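Local structure of alanine glyoxylate transaminase (Thermococcus litoralis, 2ZC0) at residues T127-I133 / P367-D371; W13-S17 / L137-G143; P342-G347 / K375-R379. The protein is a homodimeric, pyridoxal-phosphate-dependent class I aminotransferase that probably transfers the amino group of alanine to glyoxylate. The contacts are given in a common frame with arbitrary orientation. Numbering follows the deposited sequence.

Contact 1. Residues T127-I133 / P367-D371. With PMP (4'-deoxy-4'-aminopyridoxal-5'-phosphate), chain F; IMD (imidazole), chain G.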
loop_
_atom_site.group_PDB
_atom_site.type_symbol
_atom_site.label_atom_id
_atom_site.label_comp_id
_atom_site.label_asym_id
_atom_site.label_seq_id
_atom_site.Cartn_x
_atom_site.Cartn_y
_atom_site.Cartn_z
ATOM N N THR A 127 -11.217 15.906 -9.521
ATOM C CA THR A 127 -10.967 17.309 -9.224
ATOM C C THR A 127 -11.375 18.150 -10.425
ATOM O O THR A 127 -11.821 17.624 -11.442
ATOM C CB THR A 127 -9.468 17.557 -9.011
ATOM O OG1 THR A 127 -8.783 17.372 -10.257
ATOM C CG2 THR A 127 -8.901 16.573 -7.995
ATOM N N GLU A 128 -11.222 19.460 -10.305
ATOM C CA GLU A 128 -11.514 20.358 -11.420
ATOM C C GLU A 128 -10.273 20.273 -12.312
ATOM O O GLU A 128 -9.259 19.702 -11.898
ATOM C CB GLU A 128 -11.711 21.789 -10.897
ATOM C CG GLU A 128 -13.061 22.009 -10.217
ATOM C CD GLU A 128 -12.971 22.851 -8.962
ATOM O OE1 GLU A 128 -11.851 23.215 -8.553
ATOM O OE2 GLU A 128 -14.031 23.142 -8.365
ATOM N N ASN A 129 -10.359 20.783 -13.541
ATOM C CA ASN A 129 -9.201 20.801 -14.445
ATOM C C ASN A 129 -9.134 22.189 -15.069
ATOM O O ASN A 129 -10.008 22.562 -15.860
ATOM C CB ASN A 129 -9.313 19.730 -15.545
ATOM C CG ASN A 129 -8.051 19.653 -16.426
ATOM O OD1 ASN A 129 -6.958 20.051 -16.004
ATOM N ND2 ASN A 129 -8.198 19.123 -17.638
ATOM N N PRO A 130 -8.107 22.983 -14.703
ATOM C CA PRO A 130 -7.034 22.650 -13.756
ATOM C C PRO A 130 -7.499 22.709 -12.299
ATOM O O PRO A 130 -8.677 22.951 -12.025
ATOM C CB PRO A 130 -6.000 23.728 -14.034
ATOM C CG PRO A 130 -6.899 24.932 -14.239
ATOM C CD PRO A 130 -7.944 24.366 -15.192
ATOM N N SER A 131 -6.565 22.488 -11.373
ATOM C CA SER A 131 -6.843 22.542 -9.934
ATOM C C SER A 131 -5.552 22.979 -9.230
ATOM O O SER A 131 -4.512 23.107 -9.869
ATOM C CB SER A 131 -7.304 21.167 -9.412
ATOM O OG SER A 131 -7.488 21.171 -7.998
ATOM N N TYR A 132 -5.630 23.228 -7.925
ATOM C CA TYR A 132 -4.474 23.662 -7.126
ATOM C C TYR A 132 -3.388 22.573 -7.169
ATOM O O TYR A 132 -3.606 21.480 -6.662
ATOM C CB TYR A 132 -4.928 23.902 -5.680
ATOM C CG TYR A 132 -3.841 24.383 -4.748
ATOM C CD1 TYR A 132 -3.839 24.006 -3.400
ATOM C CD2 TYR A 132 -2.801 25.191 -5.213
ATOM C CE1 TYR A 132 -2.827 24.412 -2.537
ATOM C CE2 TYR A 132 -1.782 25.609 -4.359
ATOM C CZ TYR A 132 -1.801 25.212 -3.021
ATOM O OH TYR A 132 -0.786 25.602 -2.176
ATOM N N ILE A 133 -2.229 22.868 -7.763
ATOM C CA ILE A 133 -1.184 21.854 -7.867
ATOM C C ILE A 133 -0.772 21.172 -6.574
ATOM O O ILE A 133 -0.513 19.978 -6.570
ATOM C CB ILE A 133 0.101 22.378 -8.531
ATOM C CG1 ILE A 133 0.355 23.833 -8.151
ATOM C CG2 ILE A 133 -0.003 22.217 -10.009
ATOM C CD1 ILE A 133 0.811 24.035 -6.754
ATOM N N PRO A 367 1.335 23.027 -15.091
ATOM C CA PRO A 367 1.417 22.063 -13.987
ATOM C C PRO A 367 0.107 21.876 -13.227
ATOM O O PRO A 367 -0.103 20.841 -12.599
ATOM C CB PRO A 367 2.521 22.647 -13.107
ATOM C CG PRO A 367 3.380 23.384 -14.097
ATOM C CD PRO A 367 2.344 24.086 -14.916
ATOM N N PHE A 368 -0.778 22.866 -13.298
ATOM C CA PHE A 368 -2.064 22.791 -12.608
ATOM C C PHE A 368 -3.135 21.957 -13.311
ATOM O O PHE A 368 -4.201 21.750 -12.739
ATOM C CB PHE A 368 -2.630 24.197 -12.371
ATOM C CG PHE A 368 -1.747 25.087 -11.546
ATOM C CD1 PHE A 368 -0.546 25.564 -12.060
ATOM C CD2 PHE A 368 -2.140 25.486 -10.270
ATOM C CE1 PHE A 368 0.249 26.429 -11.323
ATOM C CE2 PHE A 368 -1.354 26.348 -9.527
ATOM C CZ PHE A 368 -0.157 26.822 -10.055
ATOM N N TYR A 369 -2.865 21.485 -14.532
ATOM C CA TYR A 369 -3.836 20.673 -15.299
ATOM C C TYR A 369 -3.657 19.174 -15.084
ATOM O O TYR A 369 -2.531 18.694 -14.923
ATOM C CB TYR A 369 -3.742 20.986 -16.805
ATOM C CG TYR A 369 -4.216 22.382 -17.156
ATOM C CD1 TYR A 369 -5.444 22.588 -17.806
ATOM C CD2 TYR A 369 -3.477 23.502 -16.775
ATOM C CE1 TYR A 369 -5.923 23.874 -18.057
ATOM C CE2 TYR A 369 -3.949 24.792 -17.019
ATOM C CZ TYR A 369 -5.176 24.965 -17.659
ATOM O OH TYR A 369 -5.656 26.230 -17.864
ATOM N N THR A 370 -4.777 18.447 -15.110
ATOM C CA THR A 370 -4.803 17.001 -14.877
ATOM C C THR A 370 -4.634 16.183 -16.150
ATOM O O THR A 370 -4.621 14.950 -16.130
ATOM C CB THR A 370 -6.123 16.592 -14.155
ATOM O OG1 THR A 370 -7.244 16.719 -15.048
ATOM C CG2 THR A 370 -6.352 17.506 -12.953
ATOM N N ASP A 371 -4.495 16.874 -17.269
ATOM C CA ASP A 371 -4.303 16.181 -18.523
ATOM C C ASP A 371 -3.304 16.956 -19.368
ATOM O O ASP A 371 -2.502 17.716 -18.832
ATOM C CB ASP A 371 -5.656 15.963 -19.243
ATOM C CG ASP A 371 -6.340 17.258 -19.676
ATOM O OD1 ASP A 371 -7.470 17.145 -20.197
ATOM O OD2 ASP A 371 -5.784 18.366 -19.515
HETATM N N1 PMP F . -6.082 25.601 -0.862
HETATM C C2 PMP F . -5.862 26.397 -1.933
HETATM C C2A PMP F . -6.854 26.283 -3.093
HETATM C C3 PMP F . -4.767 27.301 -1.970
HETATM O O3 PMP F . -4.571 28.100 -3.088
HETATM C C4 PMP F . -3.870 27.355 -0.838
HETATM C C4A PMP F . -2.685 28.338 -0.885
HETATM N N4A PMP F . -1.380 27.679 -0.825
HETATM C C5 PMP F . -4.167 26.422 0.354
HETATM C C6 PMP F . -5.291 25.564 0.281
HETATM C C5A PMP F . -3.294 26.383 1.622
HETATM O O4P PMP F . -3.375 27.361 2.136
HETATM P P PMP F . -2.508 27.361 3.565
HETATM O O1P PMP F . -3.472 27.469 5.194
HETATM O O2P PMP F . -1.429 28.936 3.477
HETATM O O3P PMP F . -1.402 25.932 3.732
HETATM N N1 IMD G . -0.095 18.229 -12.015
HETATM C C2 IMD G . -0.746 17.120 -12.348
HETATM N N3 IMD G . -0.671 16.265 -11.336
HETATM C C4 IMD G . 0.044 16.848 -10.342
HETATM C C5 IMD G . 0.405 18.076 -10.766
#

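Contact 2. Residues W13-S17 / L137-G143. With ZN (zinc ion), chain E.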
loop_
_atom_site.group_PDB
_atom_site.type_symbol
_atom_site.label_atom_id
_atom_site.label_comp_id
_atom_site.label_asym_id
_atom_site.label_seq_id
_atom_site.Cartn_x
_atom_site.Cartn_y
_atom_site.Cartn_z
ATOM N N TRP A 13 6.311 8.074 -5.804
ATOM C CA TRP A 13 5.088 8.790 -6.167
ATOM C C TRP A 13 5.275 10.291 -5.931
ATOM O O TRP A 13 4.442 11.112 -6.338
ATOM C CB TRP A 13 3.878 8.275 -5.356
ATOM C CG TRP A 13 3.492 6.833 -5.643
ATOM C CD1 TRP A 13 3.731 6.136 -6.797
ATOM C CD2 TRP A 13 2.756 5.943 -4.789
ATOM N NE1 TRP A 13 3.193 4.877 -6.715
ATOM C CE2 TRP A 13 2.590 4.733 -5.492
ATOM C CE3 TRP A 13 2.224 6.053 -3.494
ATOM C CZ2 TRP A 13 1.909 3.635 -4.946
ATOM C CZ3 TRP A 13 1.546 4.959 -2.953
ATOM C CH2 TRP A 13 1.398 3.765 -3.681
ATOM N N ILE A 14 6.372 10.643 -5.263
ATOM C CA ILE A 14 6.699 12.039 -4.979
ATOM C C ILE A 14 7.448 12.617 -6.173
ATOM O O ILE A 14 8.462 12.070 -6.597
ATOM C CB ILE A 14 7.621 12.170 -3.746
ATOM C CG1 ILE A 14 6.923 11.623 -2.506
ATOM C CG2 ILE A 14 8.002 13.625 -3.531
ATOM C CD1 ILE A 14 7.863 11.428 -1.358
ATOM N N LYS A 15 6.960 13.726 -6.716
ATOM C CA LYS A 15 7.632 14.325 -7.859
ATOM C C LYS A 15 7.799 15.828 -7.745
ATOM O O LYS A 15 7.253 16.467 -6.842
ATOM C CB LYS A 15 6.895 13.960 -9.147
ATOM C CG LYS A 15 5.422 14.270 -9.128
ATOM C CD LYS A 15 4.756 13.830 -10.433
ATOM C CE LYS A 15 3.258 13.972 -10.329
ATOM N NZ LYS A 15 2.770 13.221 -9.143
ATOM N N GLY A 16 8.583 16.389 -8.662
ATOM C CA GLY A 16 8.843 17.821 -8.659
ATOM C C GLY A 16 7.607 18.680 -8.822
ATOM O O GLY A 16 6.569 18.218 -9.292
ATOM N N SER A 17 7.732 19.946 -8.436
ATOM C CA SER A 17 6.645 20.924 -8.526
ATOM C C SER A 17 7.156 22.203 -9.186
ATOM O O SER A 17 8.060 22.864 -8.663
ATOM C CB SER A 17 6.118 21.244 -7.122
ATOM O OG SER A 17 5.275 22.387 -7.118
ATOM N N LEU A 137 -0.592 17.144 -6.109
ATOM C CA LEU A 137 0.686 16.546 -5.717
ATOM C C LEU A 137 0.487 15.786 -4.391
ATOM O O LEU A 137 0.913 14.644 -4.250
ATOM C CB LEU A 137 1.745 17.656 -5.567
ATOM C CG LEU A 137 2.896 17.844 -6.577
ATOM C CD1 LEU A 137 2.560 17.283 -7.935
ATOM C CD2 LEU A 137 3.271 19.302 -6.646
ATOM N N ALA A 138 -0.187 16.419 -3.437
ATOM C CA ALA A 138 -0.433 15.798 -2.142
ATOM C C ALA A 138 -1.183 14.483 -2.292
ATOM O O ALA A 138 -0.791 13.481 -1.704
ATOM C CB ALA A 138 -1.222 16.739 -1.225
ATOM N N PHE A 139 -2.246 14.471 -3.096
ATOM C CA PHE A 139 -3.025 13.246 -3.272
ATOM C C PHE A 139 -2.328 12.163 -4.088
ATOM O O PHE A 139 -2.517 10.965 -3.829
ATOM C CB PHE A 139 -4.392 13.555 -3.892
ATOM C CG PHE A 139 -5.313 14.327 -2.979
ATOM C CD1 PHE A 139 -4.929 14.642 -1.678
ATOM C CD2 PHE A 139 -6.575 14.721 -3.418
ATOM C CE1 PHE A 139 -5.787 15.343 -0.825
ATOM C CE2 PHE A 139 -7.440 15.422 -2.577
ATOM C CZ PHE A 139 -7.046 15.730 -1.274
ATOM N N GLU A 140 -1.523 12.560 -5.063
ATOM C CA GLU A 140 -0.828 11.570 -5.864
ATOM C C GLU A 140 0.339 10.944 -5.122
ATOM O O GLU A 140 0.677 9.787 -5.390
ATOM C CB GLU A 140 -0.322 12.169 -7.178
ATOM C CG GLU A 140 -1.397 12.830 -8.010
ATOM C CD GLU A 140 -0.882 13.281 -9.367
ATOM O OE1 GLU A 140 0.271 13.771 -9.436
ATOM O OE2 GLU A 140 -1.630 13.144 -10.358
ATOM N N GLN A 141 0.975 11.680 -4.212
ATOM C CA GLN A 141 2.066 11.044 -3.484
ATOM C C GLN A 141 1.480 10.127 -2.413
ATOM O O GLN A 141 2.199 9.386 -1.760
ATOM C CB GLN A 141 3.064 12.057 -2.892
ATOM C CG GLN A 141 2.512 13.111 -1.998
ATOM C CD GLN A 141 3.558 14.160 -1.658
ATOM O OE1 GLN A 141 4.502 14.377 -2.417
ATOM N NE2 GLN A 141 3.389 14.817 -0.531
ATOM N N LEU A 142 0.157 10.179 -2.250
ATOM C CA LEU A 142 -0.515 9.277 -1.321
ATOM C C LEU A 142 -1.013 8.112 -2.169
ATOM O O LEU A 142 -1.715 7.237 -1.685
ATOM C CB LEU A 142 -1.668 9.960 -0.596
ATOM C CG LEU A 142 -1.198 10.887 0.549
ATOM C CD1 LEU A 142 -2.352 11.807 1.028
ATOM C CD2 LEU A 142 -0.697 10.005 1.720
ATOM N N GLY A 143 -0.626 8.094 -3.443
ATOM C CA GLY A 143 -1.047 7.006 -4.319
ATOM C C GLY A 143 -2.341 7.179 -5.104
ATOM O O GLY A 143 -2.716 6.300 -5.864
HETATM ZN ZN ZN E . -1.068 14.364 -11.901
HETATM O O HOH W 1 3.224 13.875 -6.567
HETATM O O HOH W 2 5.063 15.242 -4.917
HETATM O O HOH W 3 -3.059 14.499 -13.315
#

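Contact 3. Residues P342-G347 / K375-R379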
loop_
_atom_site.group_PDB
_atom_site.type_symbol
_atom_site.label_atom_id
_atom_site.label_comp_id
_atom_site.label_asym_id
_atom_site.label_seq_id
_atom_site.Cartn_x
_atom_site.Cartn_y
_atom_site.Cartn_z
ATOM N N PRO A 342 -1.376 32.445 -26.890
ATOM C CA PRO A 342 -2.090 31.892 -28.043
ATOM C C PRO A 342 -2.028 30.373 -27.975
ATOM O O PRO A 342 -1.066 29.813 -27.446
ATOM C CB PRO A 342 -1.311 32.449 -29.229
ATOM C CG PRO A 342 -0.851 33.774 -28.719
ATOM C CD PRO A 342 -0.357 33.411 -27.331
ATOM N N GLU A 343 -3.052 29.706 -28.492
ATOM C CA GLU A 343 -3.078 28.250 -28.468
ATOM C C GLU A 343 -1.796 27.682 -29.074
ATOM O O GLU A 343 -1.338 28.141 -30.118
ATOM C CB GLU A 343 -4.307 27.732 -29.225
ATOM C CG GLU A 343 -4.641 28.528 -30.478
ATOM C CD GLU A 343 -5.979 29.260 -30.372
ATOM O OE1 GLU A 343 -6.364 29.641 -29.240
ATOM O OE2 GLU A 343 -6.639 29.465 -31.422
ATOM N N GLY A 344 -1.208 26.698 -28.399
ATOM C CA GLY A 344 0.014 26.082 -28.894
ATOM C C GLY A 344 1.293 26.656 -28.308
ATOM O O GLY A 344 2.344 26.013 -28.357
ATOM N N ALA A 345 1.209 27.865 -27.758
ATOM C CA ALA A 345 2.366 28.532 -27.163
ATOM C C ALA A 345 2.764 27.899 -25.833
ATOM O O ALA A 345 1.907 27.587 -25.007
ATOM C CB ALA A 345 2.058 30.007 -26.956
ATOM N N ASP A 346 4.068 27.717 -25.631
ATOM C CA ASP A 346 4.595 27.108 -24.406
ATOM C C ASP A 346 4.622 28.107 -23.249
ATOM O O ASP A 346 5.339 29.109 -23.295
ATOM C CB ASP A 346 6.010 26.570 -24.645
ATOM C CG ASP A 346 6.589 25.888 -23.417
ATOM O OD1 ASP A 346 6.507 24.643 -23.327
ATOM O OD2 ASP A 346 7.119 26.593 -22.534
ATOM N N GLY A 347 3.859 27.814 -22.200
ATOM C CA GLY A 347 3.803 28.706 -21.058
ATOM C C GLY A 347 4.958 28.648 -20.073
ATOM O O GLY A 347 5.277 29.658 -19.444
ATOM N N LYS A 375 -1.065 23.986 -21.753
ATOM C CA LYS A 375 0.285 24.328 -22.210
ATOM C C LYS A 375 0.565 25.820 -22.336
ATOM O O LYS A 375 1.693 26.269 -22.110
ATOM C CB LYS A 375 0.572 23.681 -23.561
ATOM C CG LYS A 375 2.008 23.885 -24.030
ATOM C CD LYS A 375 2.207 23.365 -25.449
ATOM C CE LYS A 375 3.666 23.461 -25.890
ATOM N NZ LYS A 375 4.575 22.623 -25.044
ATOM N N ASN A 376 -0.458 26.584 -22.702
ATOM C CA ASN A 376 -0.322 28.022 -22.897
ATOM C C ASN A 376 -0.804 28.851 -21.713
ATOM O O ASN A 376 -0.884 30.077 -21.797
ATOM C CB ASN A 376 -1.096 28.437 -24.154
ATOM C CG ASN A 376 -2.591 28.133 -24.058
ATOM O OD1 ASN A 376 -2.990 27.007 -23.740
ATOM N ND2 ASN A 376 -3.421 29.137 -24.344
ATOM N N ALA A 377 -1.121 28.191 -20.606
ATOM C CA ALA A 377 -1.612 28.905 -19.439
ATOM C C ALA A 377 -0.512 29.560 -18.615
ATOM O O ALA A 377 0.617 29.085 -18.569
ATOM C CB ALA A 377 -2.421 27.963 -18.561
ATOM N N ILE A 378 -0.855 30.669 -17.974
ATOM C CA ILE A 378 0.072 31.383 -17.110
ATOM C C ILE A 378 -0.749 31.950 -15.958
ATOM O O ILE A 378 -1.691 32.715 -16.174
ATOM C CB ILE A 378 0.790 32.555 -17.840
ATOM C CG1 ILE A 378 2.017 32.040 -18.608
ATOM C CG2 ILE A 378 1.238 33.604 -16.832
ATOM C CD1 ILE A 378 1.697 31.318 -19.894
ATOM N N ARG A 379 -0.411 31.572 -14.732
ATOM C CA ARG A 379 -1.155 32.084 -13.593
ATOM C C ARG A 379 -0.537 33.383 -13.102
ATOM O O ARG A 379 0.687 33.499 -12.973
ATOM C CB ARG A 379 -1.172 31.054 -12.474
ATOM C CG ARG A 379 -2.222 31.305 -11.420
ATOM C CD ARG A 379 -1.961 30.407 -10.237
ATOM N NE ARG A 379 -0.826 30.917 -9.484
ATOM C CZ ARG A 379 -0.324 30.348 -8.395
ATOM N NH1 ARG A 379 -0.856 29.227 -7.925
ATOM N NH2 ARG A 379 0.685 30.928 -7.760
#

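Contact 1. Residues T127-I133 / P367-D371
Pro130 lies flat on the ring of Tyr369, its CB 3.6 Å from the ring centroid and almost on the normal, a CH-pi contact suited to the polarised C-H bonds of proline. Proline readily tolerates the cis peptide that precedes it. Ile133 makes a second CH-pi contact, placing CG1 3.6 Å from the centroid of the Phe368 ring. Between these overlaps the backbone bonds directly, Ser131 N to Phe368 O at 2.8 Å. Asn129 suits its place by having both an acceptor and a donor: OD1 accepts a hydrogen bond from Thr370 N (2.9 Å) while ND2 donates one to Asp371 OD2 (3.2 Å), which also accepts Ser373 N. Tyr132, the N-cap of helix 133-140, points away, into the cofactor pocket, where its OH accepts a hydrogen bond from PMP N4A (2.5 Å) and a face of its ring lies against PMP C3. Hydrogen bonds from Asn129 and Ser131, interleaved with two CH-pi contacts, thus hold 367-371 against the segment that carries a cofactor-binding tyrosine.

Contact 2. Residues W13-S17 / L137-G143
This is a loop-to-helix-end contact, joining the loop that leads into helix 18-31 to the C-terminal end of helix 133-140 at a subunit interface. The backbones approach most closely at Trp13 and Gln141, whose CA atoms are 4.6 Å apart. Trp13 sets one face of its indole against Gly143, with Gly143 CA 3.8 Å from the centroid of the six-membered ring in a CH-pi contact. Helix 133-140 ends there in a Schellman motif, with Gly143 at C-prime, Gly143 N bonded to Glu140 O (2.9 Å) and Ala144 N to Phe139 O. Glycine suits the site twice over: it accepts the positive phi, and a CB would clash with Trp13 CZ3. The long arm of Lys15 reaches back so that NZ forms a salt bridge with Glu140 OE1 at 2.6 Å, while Glu140 OE2 binds the zinc ion at 2.0 Å, so one carboxylate serves ammonium and metal. Water 1 lies 2.7 Å from Lys15 NZ and 3.0 Å from Trp13 O; water 2 sits 3.0 Å from Lys15 N and 2.7 Å from Gln141 OE1. Leu137 CD2 packs on Ser17 CB (3.5 Å), and the OG of Ser17, N-cap of helix 18-31, accepts a weak hydrogen bond from Ala20 N. Lys267 NZ of the second subunit donates a hydrogen bond to Ile14 O, and Gln271 O of that subunit accepts one from Gln141 NE2.

Contact 3. Residues P342-G347 / K375-R379
Segment 342-347 folds into a type II beta turn from Pro342 to Ala345, closed by Ala345 N to Pro342 O at 3.0 Å, and then starts helix 347-357; segment 375-379 meanwhile runs from a loop into strand 377-381. Gly344 occupies the turn's third position with phi 96°, a conformation easily reached only without a side chain. The CA atoms of Gly347 and Asn376 approach to 4.6 Å, and Gly347 N donates to Lys375 O at 2.7 Å. Beside this bond, Asn376 CA makes a CA-H...O contact of 3.1 Å with Ala345 O. Gly347 fits because a CB here would run into the carbonyl oxygens of Lys375 and Ala377; in its absence Ile378 CD1 packs 3.6 Å from Gly347 CA. Asp346 is the N-cap of the helix, its OD2 accepting Ser349 N, and its OD1 forms a long salt bridge of 3.3 Å with Lys375 NZ, carried across by an extended lysine chain. Asn376 directs ND2 to Leu341 O, just ahead of the turn, while its CB lies 3.6 Å from Pro342 O. Strand 377-381, which begins within the second segment, pairs antiparallel with strand 336-340. A backbone NH at the first turn of a helix has no acceptor within that helix, so Lys375 O supplies one, and Asp346 serves as cap and ion-pair partner at once, fastening the helix start to the strand entrance.

In the fold
From the N terminus, segment 13-17 waits through 119 residues for 137-143, so contact 2 closes the first long loop and ties the segment leading into helix 18-31 to the end of helix 133-140. Before that loop is complete, 127-133 opens contact 1, which closes only at 367-371, after all the large mixed sheet has been built; contacts 1 and 2 therefore cross, and strand 124-129 runs on into the helix of contact 2. Contact 3 spans just 27 residues and crosses contact 1, because 367-371 falls between its segments. Contacts 1 and 3 touch through Phe368 with Arg379 and Tyr369 with Ala377, linking the large sheet to the 336-340/377-381 pair. Contacts 2 and 3 follow in series without touching.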